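PDB 4WT7: ABC transporter substrate binding protein (Ribose) from Agrobacterium vitis S4, which binds D-allitol and probably serves as the carbohydrate-binding component of an ABC transporter. Local coordinates for residues Asp140-Leu145 with Asp172-Val177; Gly153-Phe158 with Pro182-Ile187; Asp201-Val206 with Thr234-Ala239; Lys216-Ala221 with Ala240-Ile245; Glu244-Gly249 with Pro266-Val271. All coordinates share one frame; numbering follows the deposited sequence.

Contact 1 of 5, residues Asp140-Leu145 with Asp172-Val177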
# COMPACT_ATOMS: atom_id res chain seq x y z
N ASP A 140 -13.28 3.33 -5.76
CA ASP A 140 -13.18 4.69 -6.18
C ASP A 140 -12.18 4.84 -7.32
O ASP A 140 -12.43 5.56 -8.27
CB ASP A 140 -12.77 5.60 -5.01
CG ASP A 140 -13.90 5.81 -3.99
OD1 ASP A 140 -15.10 5.65 -4.32
OD2 ASP A 140 -13.55 6.14 -2.85
N LEU A 141 -11.02 4.20 -7.20
CA LEU A 141 -10.02 4.28 -8.26
C LEU A 141 -10.60 3.68 -9.56
O LEU A 141 -10.56 4.29 -10.64
CB LEU A 141 -8.73 3.57 -7.82
CG LEU A 141 -7.54 3.63 -8.77
CD1 LEU A 141 -7.19 5.08 -8.96
CD2 LEU A 141 -6.33 2.87 -8.22
N ALA A 142 -11.24 2.52 -9.44
CA ALA A 142 -11.74 1.84 -10.61
C ALA A 142 -12.83 2.67 -11.31
O ALA A 142 -12.86 2.77 -12.53
CB ALA A 142 -12.26 0.44 -10.24
N LEU A 143 -13.72 3.28 -10.53
CA LEU A 143 -14.79 4.07 -11.11
C LEU A 143 -14.21 5.30 -11.82
O LEU A 143 -14.69 5.71 -12.88
CB LEU A 143 -15.83 4.46 -10.05
CG LEU A 143 -16.70 3.29 -9.59
CD1 LEU A 143 -17.48 3.64 -8.30
CD2 LEU A 143 -17.67 2.91 -10.68
N GLN A 144 -13.17 5.87 -11.23
CA GLN A 144 -12.50 7.00 -11.85
C GLN A 144 -11.91 6.55 -13.19
O GLN A 144 -12.06 7.22 -14.21
CB GLN A 144 -11.40 7.54 -10.94
CG GLN A 144 -10.62 8.71 -11.58
CD GLN A 144 -11.26 10.03 -11.26
OE1 GLN A 144 -11.42 10.37 -10.09
NE2 GLN A 144 -11.66 10.77 -12.28
N LEU A 145 -11.25 5.40 -13.17
CA LEU A 145 -10.61 4.86 -14.35
C LEU A 145 -11.66 4.69 -15.45
O LEU A 145 -11.49 5.18 -16.57
CB LEU A 145 -9.87 3.54 -14.03
CG LEU A 145 -9.09 2.90 -15.21
CD1 LEU A 145 -7.98 1.97 -14.75
CD2 LEU A 145 -10.01 2.12 -16.11
N ASP A 172 -9.19 -6.82 -6.52
CA ASP A 172 -10.54 -7.38 -6.52
C ASP A 172 -11.60 -6.33 -6.85
O ASP A 172 -12.58 -6.58 -7.57
CB ASP A 172 -10.86 -8.02 -5.15
CG ASP A 172 -10.16 -9.33 -4.96
OD1 ASP A 172 -9.56 -9.84 -5.93
OD2 ASP A 172 -10.18 -9.87 -3.84
N GLN A 173 -11.41 -5.12 -6.35
CA GLN A 173 -12.38 -4.08 -6.61
C GLN A 173 -12.34 -3.60 -8.05
O GLN A 173 -13.38 -3.26 -8.62
CB GLN A 173 -12.19 -2.94 -5.63
CG GLN A 173 -12.52 -3.34 -4.21
CD GLN A 173 -13.99 -3.77 -4.07
OE1 GLN A 173 -14.35 -4.95 -4.20
NE2 GLN A 173 -14.84 -2.79 -3.83
N LEU A 174 -11.15 -3.55 -8.64
CA LEU A 174 -11.02 -3.22 -10.04
C LEU A 174 -11.77 -4.26 -10.84
O LEU A 174 -12.59 -3.96 -11.71
CB LEU A 174 -9.55 -3.23 -10.44
CG LEU A 174 -9.32 -3.07 -11.95
CD1 LEU A 174 -9.63 -1.63 -12.36
CD2 LEU A 174 -7.90 -3.46 -12.26
N VAL A 175 -11.50 -5.52 -10.52
CA VAL A 175 -12.13 -6.59 -11.28
C VAL A 175 -13.64 -6.39 -11.16
O VAL A 175 -14.40 -6.48 -12.14
CB VAL A 175 -11.74 -7.97 -10.77
CG1 VAL A 175 -12.68 -8.99 -11.33
CG2 VAL A 175 -10.30 -8.28 -11.12
N ASN A 176 -14.08 -6.09 -9.96
CA ASN A 176 -15.50 -6.09 -9.72
C ASN A 176 -16.21 -4.89 -10.28
O ASN A 176 -17.41 -4.97 -10.58
CB ASN A 176 -15.80 -6.17 -8.26
CG ASN A 176 -17.21 -6.55 -8.04
OD1 ASN A 176 -17.61 -7.67 -8.37
ND2 ASN A 176 -18.00 -5.61 -7.54
N VAL A 177 -15.51 -3.77 -10.35
CA VAL A 177 -16.09 -2.61 -10.96
C VAL A 177 -16.22 -2.86 -12.47
O VAL A 177 -17.30 -2.69 -13.01
CB VAL A 177 -15.29 -1.35 -10.63
CG1 VAL A 177 -15.73 -0.20 -11.50
CG2 VAL A 177 -15.50 -1.00 -9.16

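Contact 2 of 5, residues Gly153-Phe158 with Pro182-Ile187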
# COMPACT_ATOMS: atom_id res chain seq x y z
N GLY A 153 -12.39 0.26 -23.42
CA GLY A 153 -10.98 0.21 -23.74
C GLY A 153 -10.15 -0.78 -22.94
O GLY A 153 -10.63 -1.43 -22.00
N ASN A 154 -8.87 -0.87 -23.30
CA ASN A 154 -7.98 -1.87 -22.77
C ASN A 154 -7.09 -1.29 -21.68
O ASN A 154 -6.61 -0.14 -21.78
CB ASN A 154 -7.17 -2.50 -23.92
CG ASN A 154 -8.07 -3.27 -24.89
OD1 ASN A 154 -9.02 -3.95 -24.47
ND2 ASN A 154 -7.82 -3.13 -26.17
N VAL A 155 -6.93 -2.07 -20.62
CA VAL A 155 -6.22 -1.65 -19.42
C VAL A 155 -5.08 -2.60 -19.12
O VAL A 155 -5.28 -3.82 -19.03
CB VAL A 155 -7.17 -1.62 -18.20
CG1 VAL A 155 -6.46 -1.09 -16.97
CG2 VAL A 155 -8.38 -0.76 -18.51
N VAL A 156 -3.88 -2.04 -18.99
CA VAL A 156 -2.74 -2.81 -18.58
C VAL A 156 -2.74 -2.76 -17.05
O VAL A 156 -2.93 -1.70 -16.43
CB VAL A 156 -1.42 -2.21 -19.11
CG1 VAL A 156 -0.23 -2.98 -18.57
CG2 VAL A 156 -1.39 -2.19 -20.65
N VAL A 157 -2.55 -3.92 -16.45
CA VAL A 157 -2.72 -4.03 -15.01
C VAL A 157 -1.43 -4.58 -14.43
O VAL A 157 -0.92 -5.58 -14.95
CB VAL A 157 -3.87 -5.02 -14.66
CG1 VAL A 157 -3.66 -5.58 -13.31
CG2 VAL A 157 -5.25 -4.37 -14.78
N PHE A 158 -0.89 -3.92 -13.41
CA PHE A 158 0.22 -4.45 -12.60
C PHE A 158 -0.40 -5.10 -11.37
O PHE A 158 -1.06 -4.41 -10.57
CB PHE A 158 1.16 -3.33 -12.12
CG PHE A 158 2.19 -2.85 -13.15
CD1 PHE A 158 3.40 -3.52 -13.34
CD2 PHE A 158 1.96 -1.69 -13.88
CE1 PHE A 158 4.35 -3.06 -14.27
CE2 PHE A 158 2.90 -1.23 -14.81
CZ PHE A 158 4.10 -1.90 -14.99
N PRO A 182 -18.44 -3.96 -19.32
CA PRO A 182 -17.76 -5.08 -20.00
C PRO A 182 -17.03 -4.71 -21.31
O PRO A 182 -16.41 -5.59 -21.89
CB PRO A 182 -18.90 -6.06 -20.27
CG PRO A 182 -20.11 -5.18 -20.40
CD PRO A 182 -19.90 -4.04 -19.45
N LYS A 183 -17.09 -3.45 -21.75
CA LYS A 183 -16.23 -2.99 -22.84
C LYS A 183 -14.85 -2.59 -22.32
O LYS A 183 -13.96 -2.23 -23.09
CB LYS A 183 -16.86 -1.81 -23.56
CG LYS A 183 -18.22 -2.10 -24.14
CD LYS A 183 -18.58 -1.11 -25.21
CE LYS A 183 -20.07 -1.01 -25.34
NZ LYS A 183 -20.45 0.05 -26.33
N VAL A 184 -14.70 -2.63 -21.00
CA VAL A 184 -13.40 -2.45 -20.34
C VAL A 184 -12.75 -3.80 -20.11
O VAL A 184 -13.34 -4.71 -19.50
CB VAL A 184 -13.54 -1.74 -18.98
CG1 VAL A 184 -12.19 -1.41 -18.43
CG2 VAL A 184 -14.37 -0.45 -19.13
N LYS A 185 -11.53 -3.95 -20.59
CA LYS A 185 -10.85 -5.24 -20.54
C LYS A 185 -9.47 -5.07 -19.99
O LYS A 185 -8.76 -4.10 -20.33
CB LYS A 185 -10.69 -5.84 -21.95
CG LYS A 185 -11.85 -5.63 -22.88
CD LYS A 185 -13.12 -6.28 -22.34
CE LYS A 185 -13.77 -7.20 -23.38
NZ LYS A 185 -14.13 -6.47 -24.64
N ILE A 186 -9.06 -6.04 -19.21
CA ILE A 186 -7.71 -6.12 -18.72
C ILE A 186 -6.91 -6.92 -19.75
O ILE A 186 -7.29 -8.04 -20.14
CB ILE A 186 -7.64 -6.80 -17.33
CG1 ILE A 186 -8.46 -6.01 -16.31
CG2 ILE A 186 -6.19 -6.96 -16.87
CD1 ILE A 186 -8.49 -6.68 -14.93
N ILE A 187 -5.83 -6.31 -20.20
CA ILE A 187 -4.99 -6.92 -21.21
C ILE A 187 -4.28 -8.14 -20.64
O ILE A 187 -3.77 -8.12 -19.53
CB ILE A 187 -3.96 -5.96 -21.70
CG1 ILE A 187 -4.66 -4.83 -22.47
CG2 ILE A 187 -2.96 -6.66 -22.58
CD1 ILE A 187 -3.71 -3.94 -23.20
O HOH W 1 -2.31 -6.24 -18.26

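Contact 3 of 5, residues Asp201-Val206 with Thr234-Ala239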
# COMPACT_ATOMS: atom_id res chain seq x y z
N ASP A 201 11.95 -1.07 -13.52
CA ASP A 201 11.27 -2.27 -14.00
C ASP A 201 9.91 -1.96 -14.61
O ASP A 201 9.54 -2.55 -15.64
CB ASP A 201 11.04 -3.25 -12.84
CG ASP A 201 10.27 -4.47 -13.29
OD1 ASP A 201 10.91 -5.39 -13.84
OD2 ASP A 201 9.02 -4.48 -13.17
N ALA A 202 9.14 -1.08 -13.96
CA ALA A 202 7.82 -0.74 -14.44
C ALA A 202 7.96 0.02 -15.78
O ALA A 202 7.24 -0.24 -16.76
CB ALA A 202 7.07 0.10 -13.39
N PHE A 203 8.91 0.93 -15.82
CA PHE A 203 9.27 1.62 -17.06
C PHE A 203 9.54 0.64 -18.24
O PHE A 203 9.01 0.80 -19.35
CB PHE A 203 10.50 2.47 -16.79
CG PHE A 203 10.87 3.36 -17.92
CD1 PHE A 203 11.62 2.88 -18.97
CD2 PHE A 203 10.46 4.66 -17.93
CE1 PHE A 203 11.97 3.70 -20.01
CE2 PHE A 203 10.78 5.50 -18.97
CZ PHE A 203 11.54 5.02 -20.01
N ALA A 204 10.38 -0.36 -17.98
CA ALA A 204 10.77 -1.35 -19.00
C ALA A 204 9.58 -2.20 -19.45
O ALA A 204 9.38 -2.43 -20.64
CB ALA A 204 11.91 -2.25 -18.44
N GLN A 205 8.77 -2.66 -18.50
CA GLN A 205 7.61 -3.48 -18.82
C GLN A 205 6.57 -2.72 -19.65
O GLN A 205 6.05 -3.24 -20.66
CB GLN A 205 6.97 -4.01 -17.53
CG GLN A 205 7.83 -5.04 -16.82
CD GLN A 205 6.97 -5.95 -15.96
OE1 GLN A 205 6.16 -6.71 -16.49
NE2 GLN A 205 7.11 -5.85 -14.65
N VAL A 206 6.28 -1.49 -19.24
CA VAL A 206 5.37 -0.66 -20.00
C VAL A 206 5.98 -0.35 -21.36
O VAL A 206 5.31 -0.48 -22.39
CB VAL A 206 5.01 0.63 -19.25
CG1 VAL A 206 4.15 1.55 -20.13
CG2 VAL A 206 4.27 0.32 -17.98
N THR A 234 4.13 5.98 -15.98
CA THR A 234 3.87 7.33 -16.45
C THR A 234 5.07 7.84 -17.26
O THR A 234 4.94 8.32 -18.39
CB THR A 234 3.56 8.25 -15.24
OG1 THR A 234 2.43 7.70 -14.56
CG2 THR A 234 3.25 9.68 -15.67
N GLN A 235 6.26 7.67 -16.68
CA GLN A 235 7.47 8.01 -17.38
C GLN A 235 7.57 7.29 -18.73
O GLN A 235 7.93 7.93 -19.72
CB GLN A 235 8.69 7.67 -16.53
CG GLN A 235 8.78 8.47 -15.25
CD GLN A 235 9.79 7.88 -14.28
OE1 GLN A 235 10.41 6.86 -14.56
NE2 GLN A 235 9.96 8.54 -13.13
N ALA A 236 7.27 5.99 -18.77
CA ALA A 236 7.44 5.24 -20.01
C ALA A 236 6.48 5.79 -21.06
O ALA A 236 6.82 5.87 -22.23
CB ALA A 236 7.24 3.71 -19.80
N LEU A 237 5.28 6.21 -20.65
CA LEU A 237 4.35 6.82 -21.60
C LEU A 237 4.93 8.10 -22.23
O LEU A 237 4.82 8.31 -23.45
CB LEU A 237 3.02 7.15 -20.94
CG LEU A 237 2.23 5.95 -20.40
CD1 LEU A 237 1.03 6.44 -19.66
CD2 LEU A 237 1.82 4.97 -21.52
N ALA A 238 5.55 8.94 -21.40
CA ALA A 238 6.08 10.20 -21.91
C ALA A 238 7.23 9.92 -22.88
O ALA A 238 7.26 10.41 -24.01
CB ALA A 238 6.54 11.09 -20.77
N ALA A 239 8.17 9.09 -22.43
CA ALA A 239 9.31 8.66 -23.25
C ALA A 239 8.87 8.09 -24.60
O ALA A 239 9.49 8.38 -25.63
CB ALA A 239 10.17 7.62 -22.47

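Contact 4 of 5, residues Lys216-Ala221 with Ala240-Ile245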
# COMPACT_ATOMS: atom_id res chain seq x y z
N LYS A 216 -2.44 3.72 -31.70
CA LYS A 216 -2.99 4.70 -30.78
C LYS A 216 -4.45 4.33 -30.43
O LYS A 216 -5.29 4.11 -31.30
CB LYS A 216 -2.87 6.09 -31.39
CG LYS A 216 -3.24 7.22 -30.44
CD LYS A 216 -3.09 8.60 -31.06
CE LYS A 216 -2.44 9.57 -30.06
NZ LYS A 216 -2.32 11.00 -30.50
N GLY A 217 -4.73 4.24 -29.13
CA GLY A 217 -6.05 3.87 -28.67
C GLY A 217 -6.21 2.40 -28.29
O GLY A 217 -7.23 2.03 -27.71
N SER A 218 -5.24 1.55 -28.60
CA SER A 218 -5.38 0.12 -28.27
C SER A 218 -5.07 -0.18 -26.79
O SER A 218 -5.25 -1.32 -26.32
CB SER A 218 -4.50 -0.73 -29.19
OG SER A 218 -3.13 -0.49 -28.94
N ILE A 219 -4.54 0.81 -26.10
CA ILE A 219 -4.43 0.80 -24.63
C ILE A 219 -4.97 2.14 -24.16
O ILE A 219 -4.69 3.16 -24.80
CB ILE A 219 -2.97 0.66 -24.15
CG1 ILE A 219 -2.38 -0.64 -24.67
CG2 ILE A 219 -2.89 0.78 -22.64
CD1 ILE A 219 -0.92 -0.84 -24.37
N LYS A 220 -5.75 2.17 -23.09
CA LYS A 220 -6.32 3.44 -22.63
C LYS A 220 -5.89 3.77 -21.22
O LYS A 220 -5.84 4.96 -20.84
CB LYS A 220 -7.85 3.43 -22.73
CG LYS A 220 -8.36 3.06 -24.10
CD LYS A 220 -9.09 4.18 -24.83
CE LYS A 220 -10.36 4.57 -24.07
NZ LYS A 220 -11.58 4.71 -24.92
N ALA A 221 -5.56 2.74 -20.44
CA ALA A 221 -5.13 2.97 -19.07
C ALA A 221 -4.12 1.93 -18.58
O ALA A 221 -3.98 0.82 -19.16
CB ALA A 221 -6.33 2.98 -18.15
N ALA A 240 7.80 7.31 -24.61
CA ALA A 240 7.34 6.65 -25.83
C ALA A 240 6.43 7.49 -26.75
O ALA A 240 6.06 7.02 -27.82
CB ALA A 240 6.63 5.33 -25.45
N GLY A 241 6.06 8.70 -26.34
CA GLY A 241 5.06 9.48 -27.06
C GLY A 241 3.64 8.92 -27.06
O GLY A 241 2.90 9.07 -28.05
N ARG A 242 3.25 8.28 -25.95
CA ARG A 242 1.94 7.64 -25.83
C ARG A 242 1.18 8.15 -24.61
O ARG A 242 0.79 7.36 -23.72
CB ARG A 242 2.10 6.11 -25.69
CG ARG A 242 2.75 5.44 -26.92
CD ARG A 242 1.81 5.37 -28.11
NE ARG A 242 0.63 4.55 -27.84
CZ ARG A 242 0.61 3.20 -27.84
NH1 ARG A 242 1.71 2.52 -28.11
NH2 ARG A 242 -0.51 2.54 -27.60
N THR A 243 0.97 9.47 -24.55
CA THR A 243 0.42 10.07 -23.36
C THR A 243 -1.09 10.20 -23.49
O THR A 243 -1.74 10.78 -22.64
CB THR A 243 1.08 11.42 -22.98
OG1 THR A 243 1.12 12.30 -24.12
CG2 THR A 243 2.49 11.18 -22.46
N GLU A 244 -1.65 9.64 -24.56
CA GLU A 244 -3.09 9.49 -24.61
C GLU A 244 -3.48 8.49 -23.51
O GLU A 244 -4.59 8.54 -22.98
CB GLU A 244 -3.55 9.00 -25.99
CG GLU A 244 -3.19 7.55 -26.32
CD GLU A 244 -1.77 7.36 -26.82
OE1 GLU A 244 -0.98 8.33 -26.91
OE2 GLU A 244 -1.44 6.23 -27.15
N ILE A 245 -2.54 7.62 -23.16
CA ILE A 245 -2.78 6.59 -22.13
C ILE A 245 -2.78 7.19 -20.73
O ILE A 245 -1.89 7.99 -20.41
CB ILE A 245 -1.69 5.49 -22.21
CG1 ILE A 245 -1.73 4.80 -23.58
CG2 ILE A 245 -1.86 4.48 -21.10
CD1 ILE A 245 -0.56 3.90 -23.83
O HOH W 2 -6.47 6.75 -22.56

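Contact 5 of 5, residues Glu244-Gly249 with Pro266-Val271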
# COMPACT_ATOMS: atom_id res chain seq x y z
N GLU A 244 -1.65 9.64 -24.56
CA GLU A 244 -3.09 9.49 -24.61
C GLU A 244 -3.48 8.49 -23.51
O GLU A 244 -4.59 8.54 -22.98
CB GLU A 244 -3.55 9.00 -25.99
CG GLU A 244 -3.19 7.55 -26.32
CD GLU A 244 -1.77 7.36 -26.82
OE1 GLU A 244 -0.98 8.33 -26.91
OE2 GLU A 244 -1.44 6.23 -27.15
N ILE A 245 -2.54 7.62 -23.16
CA ILE A 245 -2.78 6.59 -22.13
C ILE A 245 -2.78 7.19 -20.73
O ILE A 245 -1.89 7.99 -20.41
CB ILE A 245 -1.69 5.49 -22.21
CG1 ILE A 245 -1.73 4.80 -23.58
CG2 ILE A 245 -1.86 4.48 -21.10
CD1 ILE A 245 -0.56 3.90 -23.83
N LYS A 246 -3.75 6.82 -19.89
CA LYS A 246 -3.87 7.37 -18.52
C LYS A 246 -3.41 6.37 -17.46
O LYS A 246 -3.66 5.17 -17.57
CB LYS A 246 -5.33 7.75 -18.21
CG LYS A 246 -5.87 8.92 -19.07
CD LYS A 246 -7.40 9.05 -18.95
CE LYS A 246 -7.91 10.29 -19.67
NZ LYS A 246 -7.43 10.30 -21.06
N THR A 247 -2.75 6.86 -16.41
CA THR A 247 -2.30 5.95 -15.36
C THR A 247 -3.01 6.17 -14.02
O THR A 247 -3.51 7.26 -13.73
CB THR A 247 -0.75 5.98 -15.19
OG1 THR A 247 -0.33 7.14 -14.44
CG2 THR A 247 -0.08 5.99 -16.57
N TYR A 248 -3.00 5.12 -13.20
CA TYR A 248 -3.81 5.08 -11.98
C TYR A 248 -3.06 4.35 -10.87
O TYR A 248 -2.40 3.37 -11.13
CB TYR A 248 -5.14 4.36 -12.27
CG TYR A 248 -5.98 5.11 -13.26
CD1 TYR A 248 -6.84 6.12 -12.84
CD2 TYR A 248 -5.88 4.85 -14.61
CE1 TYR A 248 -7.59 6.83 -13.74
CE2 TYR A 248 -6.61 5.59 -15.54
CZ TYR A 248 -7.47 6.58 -15.09
OH TYR A 248 -8.21 7.29 -16.01
N GLY A 249 -3.19 4.84 -9.63
CA GLY A 249 -2.55 4.19 -8.51
C GLY A 249 -2.97 4.66 -7.12
O GLY A 249 -3.93 5.44 -6.94
N PRO A 266 0.37 12.02 -18.15
CA PRO A 266 -0.72 11.04 -18.24
C PRO A 266 -1.15 10.44 -16.88
O PRO A 266 -2.09 9.66 -16.82
CB PRO A 266 -0.13 9.97 -19.17
CG PRO A 266 1.33 10.10 -19.01
CD PRO A 266 1.59 11.56 -18.83
N ALA A 267 -0.48 10.81 -15.79
CA ALA A 267 -0.90 10.37 -14.47
C ALA A 267 -2.25 11.00 -14.13
O ALA A 267 -2.36 12.25 -13.98
CB ALA A 267 0.15 10.72 -13.45
N ALA A 268 -3.26 10.15 -14.00
CA ALA A 268 -4.64 10.64 -13.98
C ALA A 268 -5.27 10.68 -12.58
O ALA A 268 -6.07 11.55 -12.27
CB ALA A 268 -5.50 9.79 -14.92
N ALA A 269 -4.92 9.72 -11.74
CA ALA A 269 -5.49 9.59 -10.41
C ALA A 269 -4.59 8.75 -9.50
O ALA A 269 -3.94 7.80 -9.94
CB ALA A 269 -6.86 8.99 -10.47
N ASP A 270 -4.53 9.15 -8.22
CA ASP A 270 -3.70 8.45 -7.22
C ASP A 270 -4.46 8.62 -5.94
O ASP A 270 -4.71 9.75 -5.52
CB ASP A 270 -2.34 9.12 -7.11
CG ASP A 270 -1.38 8.41 -6.18
OD1 ASP A 270 -1.78 7.42 -5.50
OD2 ASP A 270 -0.20 8.85 -6.15
N VAL A 271 -4.91 7.53 -5.35
CA VAL A 271 -5.60 7.64 -4.06
C VAL A 271 -4.57 7.78 -2.93
O VAL A 271 -3.81 6.86 -2.61
CB VAL A 271 -6.54 6.44 -3.78
CG1 VAL A 271 -7.27 6.67 -2.47
CG2 VAL A 271 -7.55 6.25 -4.95

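Contact 1 of 5, residues Asp140-Leu145 with Asp172-Val177
The methyl of Ala142 plugs into the branched end of Val177, and this pair forms the centre of the contact between helices 134-148 and 165-178. Ala142 CB lies 3.5 Å from Val177 CB and 3.7 Å from each of Val177 CG1 and CG2, so the small methyl meets the fork of the valine from the front. The first torsion of Val177 (168°) sets this up, placing CG1 anti to the backbone N and CG2 anti to the carbonyl carbon. On one flank Leu143 leans in from the solvent side, its CD2 3.8 Å from Val177 CG1, and the two side chains cross at about a right angle. On the other flank Leu174 has CG anti to its backbone N (chi1 172°), which brings CD1 to 4.0 Å from Ala142 CB. Its CD2 reaches down to Val157 and Ile186 of the underlying sheet. No hydrogen bond spans the two segments, and the polar amide of Gln173 is turned to the backbone O of Trp135. With alanine at the crossing, the axes of the two segments approach to 8.6 Å at a crossing angle of -42°. Below, Leu141 and Leu145 rest on Tyr248, and Leu145 also meets Val155. The arrangement is that of two neighbouring helices side by side on one face of the mainly parallel sheet, in one of the two alpha/beta domains of a periplasmic binding protein.

Contact 2 of 5, residues Gly153-Phe158 with Pro182-Ile187
Val157 and Ile186 press together at the apolar centre, where their CG2 methyls are only 3.5 Å apart, tighter than usual for two carbons. With chi1 at -61°, Ile186 CG2 is anti to the backbone N and meets the valine, and CG1 also reaches Val157 CG2. On the same face, Val155 CG2 touches Val184 CG1 at 3.9 Å, and Ile178 of helix 165-178 packs against Val184 and Ile186. On the opposite face, the end of Ile187 lies over the neighbouring strand, with CD1 3.9 Å from Val156 CG2 and also close to Asn154 CB. Strands 153-158 and 184-186 are the two arms of a beta-alpha-beta unit whose crossover is helix 165-178, and strand 184-186 forms the border of the sheet within the chain. Backbone bonds of a parallel pairing run between them: Gly153 N to Lys183 O, Lys185 N to Gly153 O, Val155 N to Lys185 O, and Ile187 N to Val155 O. Beyond the last of these, a water carries the pairing on, accepting from Val157 N at 3.0 Å and donating to Ile187 O at 2.7 Å. At the polar edge, Asn154 OD1 lies 3.6 Å from Lys185 CB, while Asn154 ND2 donates to Ser218 O.

Contact 3 of 5, residues Asp201-Val206 with Thr234-Ala239
Ring packing dominates where Phe203 lies against the backbone and methyls of helix 227-240. Ala236 CB sits over one face of the Phe203 ring in a CH-pi contact, 4.1 Å from the centroid and displaced toward the rim. At the ring edge, in its plane, Gln235 CB comes to 3.8 Å from Phe203 CD2. Ala239 CB also touches the ring, 3.8 Å from Phe203 CZ. The torsion responsible is chi1 of Phe203 (-173°), which swings the ring away from its own backbone N and across to the partner helix. Among aliphatic contacts, Val206 CG1 and Ala236 CB are 3.8 Å apart, with Leu237 CD2 farther off on the same valine methyl. The alanine methyl also abuts the backbone, Ala236 CB being 3.4 Å from Phe203 O, a carbonyl that Thr207 OG1 engages as well. Within segment 201-206, Gln205 NE2 donates to the syn side of Asp201 OD2 at 2.8 Å, one turn back, and also bonds to Arg192 O. No hydrogen bond crosses between the two segments, whose axes come within 8.3 Å at -47°. Cohesion between them therefore rests on dispersion and shape, one alanine methyl being enclosed by ring, valine and carbonyl.

Contact 4 of 5, residues Lys216-Ala221 with Ala240-Ile245
Lys216 passes its aliphatic chain obliquely across the Glu244 side chain, with CE 3.7 Å from Glu244 OE1. Its CG stands anti to the backbone N (chi1 -172°), which carries the chain outward past the acid. The ammonium stops short, NZ being 4.7 Å from Glu244 OE1, so the opposite charges probably attract without a direct bond. Glu244 is instead committed to its own segment: Arg242 NE donates to the syn lone pair of Glu244 OE2 at 2.8 Å, nearly in the guanidinium plane, in a salt bridge. The other end of that guanidinium gives NH2 to Tyr213 O. Gly217 turns the chain at positive phi, and Ser218 then points OG back to Glu215 O. These two segments are the helix-to-strand loops of successive units, one from helix 198-212 to strand 221-224, the other from helix 227-240 to strand 246-249, with Gly241 closing the latter helix in a Schellman motif. Next in line, Ile219 supplies the apolar part, its CB and CG2 each 4.1 Å from Ile245 CD1. Ile219 O is buried here without a polar partner in the model, and Ile245 CG1 packs against it at 3.6 Å. At Lys220 a water bridges the backbones, donating to both Lys220 O and Glu244 O at 2.6 Å. Lys220 NZ turns off to Ile149 O. Finally, as the strand begins, Ala221 CA meets Ile245 CG2 at 4.1 Å.

Contact 5 of 5, residues Glu244-Gly249 with Pro266-Val271
A beta-alpha-beta unit, strand 246-249, helix 254-260 and strand 267-272, is closed by this parallel pairing, which contains a beta bulge. Thr247 N donates to Pro266 O at 2.9 Å, from above the carbonyl plane. Thr247 O then faces two successive amides: Ala268 N at 2.9 Å and, weakly, Ala269 N at 3.5 Å. The register slips by one residue here, and beyond the bulge regular pairing resumes with Gly249 N to Ala269 O and Val271 N to Gly249 O at 2.8 Å. The extra residue, Ala268, points its methyl at Tyr248, CB lying 3.8 Å from Tyr248 CZ, while Ala269 CB touches Tyr248 CD1 at 3.7 Å. Tyr248 has its ring anti to the carbonyl carbon (chi1 -65°), reaching across to the methyls of the neighbouring strand, and its OH bonds to Asp148. On the opposite face, Thr247 OG1 rests 3.3 Å from Ala267 CA and is hydrogen-bonded to Thr234 OG1. The side chain of Asp270 is about 8 Å from the bound D-allitol and bonds through OD1 to Gly252 N. The pair lies inside the sheet, between strands 221-224 and 304-307, with helix 134-148 packed on the Tyr248 face and helices 227-240 and 254-260 on the Thr247 face.

Overall arrangement
From the N terminus, contact 1 opens first, on helix 134-148. Contact 2 opens on the next strand before contact 1 closes on helix 165-178, so the two cross, and they touch. Contact 2 then closes the loop over helix 165-178. Contact 3 starts only after contact 2 has closed, and contact 4 crosses it in the same manner; Arg242 N probably bonds to Leu237 O where the helix runs into the loop. Contact 5 begins on Glu244 and Ile245, where contact 4 ends, and closes over helix 254-260. None nests inside another. Together they tie one domain: contacts 2 and 5 pair strands of its sheet, contact 1 covers one face, contact 3 the other, and contact 4 joins loops at the sheet's end.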